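Local coordinates for extracellular ligand-binding receptor (Desulfohalobium retbaense DSM 5692, PDB 5ERE), which probably senses small extracellular solutes, holding 2-oxo-4-methylpentanoic acid in a periplasmic-binding-protein domain that is joined to a tandem PAS-like sensor region, at residues L123-M134 and I174-I185; D303-K311 and K469-I477. All blocks are in the same frame, centred on the assembly; numbering follows the deposited sequence.

Contact 1 of 2, residues L123-M134 and I174-I185; sequences LTDFERIAVLAM and IKARDSEALVLI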
loop_
_atom_site.group_PDB
_atom_site.type_symbol
_atom_site.label_atom_id
_atom_site.label_comp_id
_atom_site.label_asym_id
_atom_site.label_seq_id
_atom_site.Cartn_x
_atom_site.Cartn_y
_atom_site.Cartn_z
ATOM N N LEU A 123 6.105 -10.552 2.203
ATOM C CA LEU A 123 6.316 -11.832 1.509
ATOM C C LEU A 123 7.618 -11.856 0.710
ATOM O O LEU A 123 8.107 -12.930 0.331
ATOM C CB LEU A 123 5.144 -12.148 0.557
ATOM C CG LEU A 123 3.826 -12.650 1.158
ATOM C CD1 LEU A 123 2.803 -13.032 0.080
ATOM C CD2 LEU A 123 4.074 -13.812 2.083
ATOM N N THR A 124 8.171 -10.682 0.446
ATOM C CA THR A 124 9.316 -10.584 -0.433
ATOM C C THR A 124 10.586 -11.184 0.228
ATOM O O THR A 124 11.523 -11.525 -0.465
ATOM C CB THR A 124 9.525 -9.099 -0.889
ATOM O OG1 THR A 124 10.404 -9.045 -2.019
ATOM C CG2 THR A 124 10.043 -8.214 0.234
ATOM N N ASP A 125 10.579 -11.373 1.548
ATOM C CA ASP A 125 11.717 -11.970 2.253
ATOM C C ASP A 125 11.588 -13.489 2.414
ATOM O O ASP A 125 12.259 -14.094 3.257
ATOM C CB ASP A 125 11.875 -11.322 3.623
ATOM C CG ASP A 125 12.202 -9.847 3.524
ATOM O OD1 ASP A 125 12.903 -9.469 2.560
ATOM O OD2 ASP A 125 11.750 -9.077 4.401
ATOM N N PHE A 126 10.713 -14.085 1.609
ATOM C CA PHE A 126 10.504 -15.528 1.596
ATOM C C PHE A 126 10.724 -16.046 0.185
ATOM O O PHE A 126 10.058 -15.593 -0.749
ATOM C CB PHE A 126 9.100 -15.886 2.072
ATOM C CG PHE A 126 8.817 -15.489 3.491
ATOM C CD1 PHE A 126 8.364 -14.203 3.802
ATOM C CD2 PHE A 126 8.993 -16.395 4.517
ATOM C CE1 PHE A 126 8.104 -13.856 5.105
ATOM C CE2 PHE A 126 8.734 -16.046 5.820
ATOM C CZ PHE A 126 8.281 -14.772 6.116
ATOM N N GLU A 127 11.658 -16.983 0.030
ATOM C CA GLU A 127 11.984 -17.493 -1.299
ATOM C C GLU A 127 11.040 -18.618 -1.711
ATOM O O GLU A 127 10.826 -18.816 -2.906
ATOM C CB GLU A 127 13.445 -17.969 -1.369
ATOM C CG GLU A 127 14.470 -16.839 -1.233
ATOM C CD GLU A 127 14.268 -15.717 -2.243
ATOM O OE1 GLU A 127 14.446 -15.953 -3.460
ATOM O OE2 GLU A 127 13.916 -14.590 -1.823
ATOM N N ARG A 128 10.463 -19.327 -0.739
ATOM C CA ARG A 128 9.508 -20.405 -1.041
ATOM C C ARG A 128 8.112 -20.103 -0.466
ATOM O O ARG A 128 7.910 -20.173 0.752
ATOM C CB ARG A 128 10.000 -21.761 -0.498
ATOM C CG ARG A 128 11.424 -22.153 -0.883
ATOM C CD ARG A 128 11.521 -23.647 -1.203
ATOM N NE ARG A 128 11.184 -23.879 -2.600
ATOM C CZ ARG A 128 10.875 -25.056 -3.122
ATOM N NH1 ARG A 128 10.854 -26.142 -2.363
ATOM N NH2 ARG A 128 10.582 -25.139 -4.410
ATOM N N ILE A 129 7.149 -19.848 -1.350
ATOM C CA ILE A 129 5.789 -19.431 -0.947
ATOM C C ILE A 129 4.682 -20.379 -1.396
ATOM O O ILE A 129 4.450 -20.533 -2.591
ATOM C CB ILE A 129 5.432 -18.024 -1.523
ATOM C CG1 ILE A 129 6.305 -16.933 -0.907
ATOM C CG2 ILE A 129 3.934 -17.689 -1.289
ATOM C CD1 ILE A 129 6.275 -15.587 -1.692
ATOM N N ALA A 130 3.948 -20.957 -0.448
ATOM C CA ALA A 130 2.764 -21.747 -0.804
ATOM C C ALA A 130 1.477 -20.956 -0.518
ATOM O O ALA A 130 1.407 -20.193 0.455
ATOM C CB ALA A 130 2.755 -23.074 -0.050
ATOM N N VAL A 131 0.484 -21.131 -1.392
ATOM C CA VAL A 131 -0.847 -20.579 -1.196
ATOM C C VAL A 131 -1.890 -21.694 -1.148
ATOM O O VAL A 131 -1.948 -22.535 -2.036
ATOM C CB VAL A 131 -1.233 -19.593 -2.323
ATOM C CG1 VAL A 131 -2.520 -18.744 -1.945
ATOM C CG2 VAL A 131 -0.084 -18.696 -2.632
ATOM N N LEU A 132 -2.692 -21.690 -0.091
ATOM C CA LEU A 132 -3.934 -22.447 -0.029
ATOM C C LEU A 132 -5.126 -21.470 0.043
ATOM O O LEU A 132 -5.254 -20.729 1.039
ATOM C CB LEU A 132 -3.922 -23.373 1.185
ATOM C CG LEU A 132 -5.096 -24.344 1.382
ATOM C CD1 LEU A 132 -5.416 -25.152 0.122
ATOM C CD2 LEU A 132 -4.770 -25.283 2.527
ATOM N N ALA A 133 -5.974 -21.460 -0.995
ATOM C CA ALA A 133 -7.045 -20.455 -1.106
ATOM C C ALA A 133 -8.433 -21.056 -1.311
ATOM O O ALA A 133 -8.616 -22.045 -2.024
ATOM C CB ALA A 133 -6.744 -19.500 -2.244
HETATM N N MSE A 134 -9.415 -20.427 -0.693
HETATM C CA MSE A 134 -10.812 -20.793 -0.870
HETATM C C MSE A 134 -11.130 -20.829 -2.338
HETATM O O MSE A 134 -10.704 -19.949 -3.081
HETATM C CB MSE A 134 -11.749 -19.783 -0.128
HETATM C CG MSE A 134 -11.598 -18.356 -0.565
HETATM SE SE MSE A 134 -12.844 -17.103 0.462
HETATM C CE MSE A 134 -12.077 -17.260 2.245
ATOM N N ILE A 174 1.581 -29.484 -0.578
ATOM C CA ILE A 174 2.234 -28.289 -0.083
ATOM C C ILE A 174 3.480 -28.607 0.735
ATOM O O ILE A 174 4.517 -27.954 0.583
ATOM C CB ILE A 174 1.261 -27.453 0.778
ATOM C CG1 ILE A 174 0.337 -26.640 -0.133
ATOM C CG2 ILE A 174 2.038 -26.530 1.739
ATOM C CD1 ILE A 174 -0.899 -26.089 0.580
ATOM N N LYS A 175 3.355 -29.564 1.643
ATOM C CA LYS A 175 4.485 -29.959 2.471
ATOM C C LYS A 175 5.629 -30.409 1.577
ATOM O O LYS A 175 6.784 -30.096 1.836
ATOM C CB LYS A 175 4.100 -31.068 3.442
ATOM C CG LYS A 175 5.292 -31.686 4.150
ATOM C CD LYS A 175 4.854 -32.545 5.317
ATOM C CE LYS A 175 5.797 -33.711 5.546
ATOM N NZ LYS A 175 5.311 -34.615 6.622
ATOM N N ALA A 176 5.278 -31.081 0.487
ATOM C CA ALA A 176 6.270 -31.636 -0.429
ATOM C C ALA A 176 6.986 -30.556 -1.235
ATOM O O ALA A 176 7.816 -30.876 -2.086
ATOM C CB ALA A 176 5.615 -32.637 -1.374
ATOM N N ARG A 177 6.677 -29.284 -0.980
ATOM C CA ARG A 177 7.417 -28.217 -1.649
ATOM C C ARG A 177 8.204 -27.394 -0.655
ATOM O O ARG A 177 8.796 -26.375 -1.031
ATOM C CB ARG A 177 6.490 -27.324 -2.451
ATOM C CG ARG A 177 5.503 -28.065 -3.313
ATOM C CD ARG A 177 5.983 -28.226 -4.733
ATOM N NE ARG A 177 4.863 -28.665 -5.569
ATOM C CZ ARG A 177 4.689 -29.895 -6.053
ATOM N NH1 ARG A 177 5.582 -30.858 -5.831
ATOM N NH2 ARG A 177 3.614 -30.158 -6.785
ATOM N N ASP A 178 8.195 -27.834 0.605
ATOM C CA ASP A 178 9.044 -27.243 1.646
ATOM C C ASP A 178 8.955 -25.722 1.644
ATOM O O ASP A 178 9.965 -25.025 1.510
ATOM C CB ASP A 178 10.493 -27.689 1.448
ATOM C CG ASP A 178 10.598 -29.185 1.212
ATOM O OD1 ASP A 178 10.458 -29.938 2.197
ATOM O OD2 ASP A 178 10.785 -29.606 0.047
ATOM N N SER A 179 7.733 -25.216 1.761
ATOM C CA SER A 179 7.516 -23.792 1.631
ATOM C C SER A 179 8.052 -23.084 2.863
ATOM O O SER A 179 8.138 -23.658 3.950
ATOM C CB SER A 179 6.028 -23.481 1.425
ATOM O OG SER A 179 5.260 -23.840 2.560
ATOM N N GLU A 180 8.419 -21.831 2.660
ATOM C CA GLU A 180 8.905 -20.953 3.705
ATOM C C GLU A 180 7.740 -20.163 4.333
ATOM O O GLU A 180 7.702 -19.904 5.541
ATOM C CB GLU A 180 9.936 -20.007 3.100
ATOM C CG GLU A 180 11.238 -19.889 3.841
ATOM C CD GLU A 180 12.271 -19.162 3.010
ATOM O OE1 GLU A 180 12.479 -17.948 3.235
ATOM O OE2 GLU A 180 12.860 -19.813 2.117
ATOM N N ALA A 181 6.790 -19.770 3.499
ATOM C CA ALA A 181 5.584 -19.131 4.008
ATOM C C ALA A 181 4.370 -19.768 3.355
ATOM O O ALA A 181 4.358 -20.014 2.144
ATOM C CB ALA A 181 5.630 -17.631 3.769
ATOM N N LEU A 182 3.367 -20.063 4.176
ATOM C CA LEU A 182 2.085 -20.559 3.685
ATOM C C LEU A 182 1.012 -19.473 3.795
ATOM O O LEU A 182 0.566 -19.167 4.890
ATOM C CB LEU A 182 1.637 -21.783 4.475
ATOM C CG LEU A 182 0.276 -22.406 4.117
ATOM C CD1 LEU A 182 0.144 -22.695 2.633
ATOM C CD2 LEU A 182 0.027 -23.681 4.934
ATOM N N VAL A 183 0.594 -18.952 2.650
ATOM C CA VAL A 183 -0.463 -17.964 2.558
ATOM C C VAL A 183 -1.853 -18.583 2.462
ATOM O O VAL A 183 -2.190 -19.257 1.485
ATOM C CB VAL A 183 -0.233 -17.061 1.342
ATOM C CG1 VAL A 183 -1.520 -16.226 0.995
ATOM C CG2 VAL A 183 0.949 -16.168 1.621
ATOM N N LEU A 184 -2.673 -18.310 3.468
ATOM C CA LEU A 184 -4.047 -18.791 3.499
ATOM C C LEU A 184 -5.069 -17.739 3.072
ATOM O O LEU A 184 -5.285 -16.768 3.798
ATOM C CB LEU A 184 -4.366 -19.257 4.898
ATOM C CG LEU A 184 -3.320 -20.250 5.407
ATOM C CD1 LEU A 184 -3.661 -20.558 6.816
ATOM C CD2 LEU A 184 -3.270 -21.546 4.550
ATOM N N ILE A 185 -5.716 -17.920 1.920
ATOM C CA ILE A 185 -6.808 -17.014 1.563
ATOM C C ILE A 185 -8.084 -17.617 2.180
ATOM O O ILE A 185 -8.840 -18.361 1.563
ATOM C CB ILE A 185 -6.937 -16.780 0.038
ATOM C CG1 ILE A 185 -5.578 -16.428 -0.592
ATOM C CG2 ILE A 185 -7.919 -15.650 -0.231
ATOM C CD1 ILE A 185 -4.792 -15.302 0.120
#

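Contact 2 of 2, residues D303-K311 and K469-I477; sequences DASYPYIFK and KVHNFPVEI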
loop_
_atom_site.group_PDB
_atom_site.type_symbol
_atom_site.label_atom_id
_atom_site.label_comp_id
_atom_site.label_asym_id
_atom_site.label_seq_id
_atom_site.Cartn_x
_atom_site.Cartn_y
_atom_site.Cartn_z
ATOM N N ASP A 303 -15.078 3.030 -5.526
ATOM C CA ASP A 303 -14.318 2.087 -4.700
ATOM C C ASP A 303 -13.788 2.808 -3.493
ATOM O O ASP A 303 -13.105 3.816 -3.666
ATOM C CB ASP A 303 -13.114 1.510 -5.462
ATOM C CG ASP A 303 -13.436 0.268 -6.270
ATOM O OD1 ASP A 303 -14.482 -0.369 -6.062
ATOM O OD2 ASP A 303 -12.596 -0.073 -7.121
ATOM N N ALA A 304 -14.061 2.288 -2.295
ATOM C CA ALA A 304 -13.487 2.828 -1.064
ATOM C C ALA A 304 -11.980 2.602 -0.989
ATOM O O ALA A 304 -11.452 1.632 -1.525
ATOM C CB ALA A 304 -14.162 2.200 0.156
ATOM N N SER A 305 -11.302 3.477 -0.260
ATOM C CA SER A 305 -9.896 3.281 0.069
ATOM C C SER A 305 -9.666 3.742 1.512
ATOM O O SER A 305 -10.184 4.775 1.941
ATOM C CB SER A 305 -9.016 4.056 -0.927
ATOM O OG SER A 305 -7.725 4.251 -0.430
ATOM N N TYR A 306 -8.890 2.959 2.253
ATOM C CA TYR A 306 -8.484 3.330 3.600
ATOM C C TYR A 306 -7.244 2.498 3.964
ATOM O O TYR A 306 -7.015 1.427 3.381
ATOM C CB TYR A 306 -9.600 3.111 4.609
ATOM C CG TYR A 306 -10.468 1.890 4.423
ATOM C CD1 TYR A 306 -11.638 1.952 3.682
ATOM C CD2 TYR A 306 -10.150 0.682 5.044
ATOM C CE1 TYR A 306 -12.462 0.877 3.543
ATOM C CE2 TYR A 306 -10.978 -0.432 4.896
ATOM C CZ TYR A 306 -12.121 -0.329 4.126
ATOM O OH TYR A 306 -13.012 -1.364 3.963
ATOM N N PRO A 307 -6.439 2.993 4.900
ATOM C CA PRO A 307 -5.154 2.298 5.093
ATOM C C PRO A 307 -5.259 0.924 5.790
ATOM O O PRO A 307 -6.227 0.636 6.502
ATOM C CB PRO A 307 -4.349 3.291 5.938
ATOM C CG PRO A 307 -5.411 4.168 6.634
ATOM C CD PRO A 307 -6.527 4.269 5.659
ATOM N N TYR A 308 -4.258 0.084 5.511
ATOM C CA TYR A 308 -4.082 -1.238 6.097
ATOM C C TYR A 308 -2.750 -1.285 6.848
ATOM O O TYR A 308 -1.798 -0.513 6.558
ATOM C CB TYR A 308 -4.071 -2.372 5.021
ATOM C CG TYR A 308 -5.412 -2.884 4.553
ATOM C CD1 TYR A 308 -6.441 -2.016 4.213
ATOM C CD2 TYR A 308 -5.648 -4.229 4.431
ATOM C CE1 TYR A 308 -7.663 -2.491 3.777
ATOM C CE2 TYR A 308 -6.853 -4.712 4.005
ATOM C CZ TYR A 308 -7.874 -3.813 3.686
ATOM O OH TYR A 308 -9.087 -4.255 3.268
ATOM N N ILE A 309 -2.681 -2.221 7.792
ATOM C CA ILE A 309 -1.458 -2.493 8.521
ATOM C C ILE A 309 -1.223 -3.998 8.568
ATOM O O ILE A 309 -2.112 -4.806 8.256
ATOM C CB ILE A 309 -1.473 -2.001 9.959
ATOM C CG1 ILE A 309 -2.757 -2.469 10.665
ATOM C CG2 ILE A 309 -1.346 -0.517 9.971
ATOM C CD1 ILE A 309 -2.705 -2.430 12.187
ATOM N N PHE A 310 -0.028 -4.339 8.995
ATOM C CA PHE A 310 0.253 -5.705 9.415
ATOM C C PHE A 310 -0.156 -5.974 10.846
ATOM O O PHE A 310 0.084 -5.162 11.751
ATOM C CB PHE A 310 1.721 -6.001 9.221
ATOM C CG PHE A 310 2.080 -6.220 7.798
ATOM C CD1 PHE A 310 1.799 -7.423 7.192
ATOM C CD2 PHE A 310 2.682 -5.217 7.057
ATOM C CE1 PHE A 310 2.126 -7.636 5.852
ATOM C CE2 PHE A 310 3.015 -5.422 5.725
ATOM C CZ PHE A 310 2.725 -6.634 5.126
ATOM N N LYS A 311 -0.835 -7.102 11.011
ATOM C CA LYS A 311 -1.214 -7.606 12.303
ATOM C C LYS A 311 -0.699 -9.020 12.482
ATOM O O LYS A 311 -0.269 -9.669 11.521
ATOM C CB LYS A 311 -2.728 -7.555 12.465
ATOM C CG LYS A 311 -3.215 -6.144 12.536
ATOM C CD LYS A 311 -4.682 -6.041 12.864
ATOM C CE LYS A 311 -4.974 -6.045 14.372
ATOM N NZ LYS A 311 -6.442 -5.967 14.578
ATOM N N LYS A 469 6.626 3.488 -1.472
ATOM C CA LYS A 469 6.925 2.580 -0.371
ATOM C C LYS A 469 5.840 2.687 0.728
ATOM O O LYS A 469 5.426 1.678 1.300
ATOM C CB LYS A 469 8.323 2.885 0.196
ATOM C CG LYS A 469 9.480 2.289 -0.583
ATOM C CD LYS A 469 9.803 0.850 -0.094
ATOM C CE LYS A 469 9.711 -0.167 -1.192
ATOM N NZ LYS A 469 10.952 -0.199 -1.983
ATOM N N VAL A 470 5.366 3.906 1.002
ATOM C CA VAL A 470 4.429 4.149 2.104
ATOM C C VAL A 470 2.958 4.082 1.718
ATOM O O VAL A 470 2.088 4.210 2.581
ATOM C CB VAL A 470 4.664 5.547 2.777
ATOM C CG1 VAL A 470 6.074 5.657 3.284
ATOM C CG2 VAL A 470 4.360 6.694 1.867
ATOM N N HIS A 471 2.689 3.879 0.432
ATOM C CA HIS A 471 1.337 3.860 -0.111
ATOM C C HIS A 471 0.402 2.897 0.675
ATOM O O HIS A 471 0.625 1.673 0.740
ATOM C CB HIS A 471 1.412 3.492 -1.613
ATOM C CG HIS A 471 0.121 3.659 -2.347
ATOM N ND1 HIS A 471 -0.700 4.765 -2.170
ATOM C CD2 HIS A 471 -0.508 2.869 -3.240
ATOM C CE1 HIS A 471 -1.776 4.629 -2.917
ATOM N NE2 HIS A 471 -1.682 3.491 -3.585
ATOM N N ASN A 472 -0.597 3.499 1.316
ATOM C CA ASN A 472 -1.738 2.846 1.984
ATOM C C ASN A 472 -1.394 2.284 3.368
ATOM O O ASN A 472 -2.237 1.691 4.007
ATOM C CB ASN A 472 -2.359 1.749 1.077
ATOM C CG ASN A 472 -3.219 2.333 -0.037
ATOM O OD1 ASN A 472 -3.931 3.303 0.181
ATOM N ND2 ASN A 472 -3.169 1.736 -1.228
ATOM N N PHE A 473 -0.182 2.545 3.845
ATOM C CA PHE A 473 0.167 2.299 5.237
ATOM C C PHE A 473 -0.076 3.598 5.991
ATOM O O PHE A 473 0.177 4.677 5.447
ATOM C CB PHE A 473 1.623 1.877 5.415
ATOM C CG PHE A 473 1.941 0.513 4.886
ATOM C CD1 PHE A 473 1.751 -0.596 5.678
ATOM C CD2 PHE A 473 2.434 0.340 3.583
ATOM C CE1 PHE A 473 2.049 -1.881 5.200
ATOM C CE2 PHE A 473 2.744 -0.953 3.105
ATOM C CZ PHE A 473 2.544 -2.052 3.926
ATOM N N PRO A 474 -0.529 3.504 7.245
ATOM C CA PRO A 474 -0.716 4.763 7.996
ATOM C C PRO A 474 0.579 5.262 8.625
ATOM O O PRO A 474 0.735 5.249 9.827
ATOM C CB PRO A 474 -1.735 4.368 9.072
ATOM C CG PRO A 474 -1.309 2.935 9.404
ATOM C CD PRO A 474 -0.978 2.335 8.017
ATOM N N VAL A 475 1.512 5.700 7.803
ATOM C CA VAL A 475 2.815 6.153 8.268
ATOM C C VAL A 475 3.223 7.288 7.362
ATOM O O VAL A 475 2.694 7.414 6.276
ATOM C CB VAL A 475 3.938 5.037 8.198
ATOM C CG1 VAL A 475 3.485 3.759 8.842
ATOM C CG2 VAL A 475 4.362 4.780 6.740
ATOM N N GLU A 476 4.201 8.080 7.787
ATOM C CA GLU A 476 4.874 8.993 6.874
ATOM C C GLU A 476 6.374 8.836 6.959
ATOM O O GLU A 476 6.911 8.496 8.014
ATOM C CB GLU A 476 4.488 10.449 7.175
ATOM C CG GLU A 476 2.986 10.658 7.270
ATOM C CD GLU A 476 2.602 12.124 7.469
ATOM O OE1 GLU A 476 3.454 12.918 7.925
ATOM O OE2 GLU A 476 1.444 12.482 7.150
ATOM N N ILE A 477 7.039 9.068 5.832
ATOM C CA ILE A 477 8.496 9.111 5.781
ATOM C C ILE A 477 8.928 10.482 5.254
ATOM O O ILE A 477 8.417 10.945 4.215
ATOM C CB ILE A 477 9.054 7.987 4.892
ATOM C CG1 ILE A 477 8.741 6.632 5.518
ATOM C CG2 ILE A 477 10.568 8.161 4.622
ATOM C CD1 ILE A 477 9.278 5.468 4.822
#

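Contact 1 of 2, residues L123-M134 and I174-I185
V183 is gripped from two sides on one face of the sheet: its CG2 meets L123 CD2 at 3.9 Å, while its CG1 lies alongside V131 CG1. Both CG1 atoms stand anti to their backbone N (chi1 166° in V183), which aligns them. Further along this face A133 CB packs on I185 CB at 3.6 Å. The other face carries A130 and L132, whose CB atoms meet I174, L182 and L184. Strands 129-134 and 181-185 run parallel, 19° apart, and exchange backbone bonds from A181 N to R128 O through to M134 N to I185 O. Toward the start of the strands, A181 CB sits over one face of the F126 ring, 4.0 Å from its centroid, a CH-pi contact. At the polar edge R128 O takes a second donor, E180 N, at 2.6 Å. The R128 side chain crosses E180 at about a right angle; its CD passes 3.4 Å from D178 O, and its NH1 stays 4.2 Å from D178 OD2, beyond a salt bridge. With strand 154-160 bonded to 129-134 and helix 137-149 covering the V183 face, this is part of the parallel core of the mixed alpha/beta sheet in a periplasmic-binding-protein lobe.

Contact 2 of 2, residues D303-K311 and K469-I477
P474 is wedged against I309, and here the packing is tight: I309 CG2 lies 3.5 Å from P474 CD, closer than usual van der Waals contact, the side chains crossing at about a right angle. The first torsion of I309 (chi1 50°) leaves CG2 beside the backbone N, where it meets the proline ring. A second apolar touch joins F310 CE2 to F473 CE1 at 3.7 Å, F310 CE2 lying at the edge of the F473 ring. Next to these contacts, on the P307 side, Y308 N donates to N472 O at 3.0 Å, with a C=O...N angle of 177°. P307 CB also sits close to N472 O, at 3.3 Å. Looser are P307 CB and P474 CD, 4.1 Å apart, and S305 OG and N472 OD1, at 4.0 Å without a hydrogen bond. Q118 NE2 bonds to Y308 O and weakly to N472 O, bridging two carbonyls. N472 lies in the type II turn V470-F473, and P474 centres an inverse gamma turn. The turn between helix 461-470 and strand 476-480 thus docks on strand 304-314 of the binding-protein domain through one backbone bond, apolar packing and a bridging glutamine; with no charged pair across the segments, apolar fit probably contributes much of the hold.

How the contacts relate
From the N terminus, contact 1 comes first: the chain passes from 123-134 through helix 137-149, strand 154-160 and helix 168-175, then closes a 39-residue loop at 174-185. Contact 2 opens later, at 303-311, and closes only at 469-477, after 157 intervening residues that include the long helix 324-357 and the cytosine-bearing sensor region. The two loops are therefore in series, neither nested nor crossed. The nearest atoms of contacts 1 and 2 are about 6 Å apart, without touching. Strands 129-134, 181-185 and 304-314 nevertheless belong to one mixed sheet. Contact 1 builds this sheet internally, whereas contact 2 ties it to the later, sensor-side part of the chain, where strand 476-480 belongs to a separate antiparallel sheet.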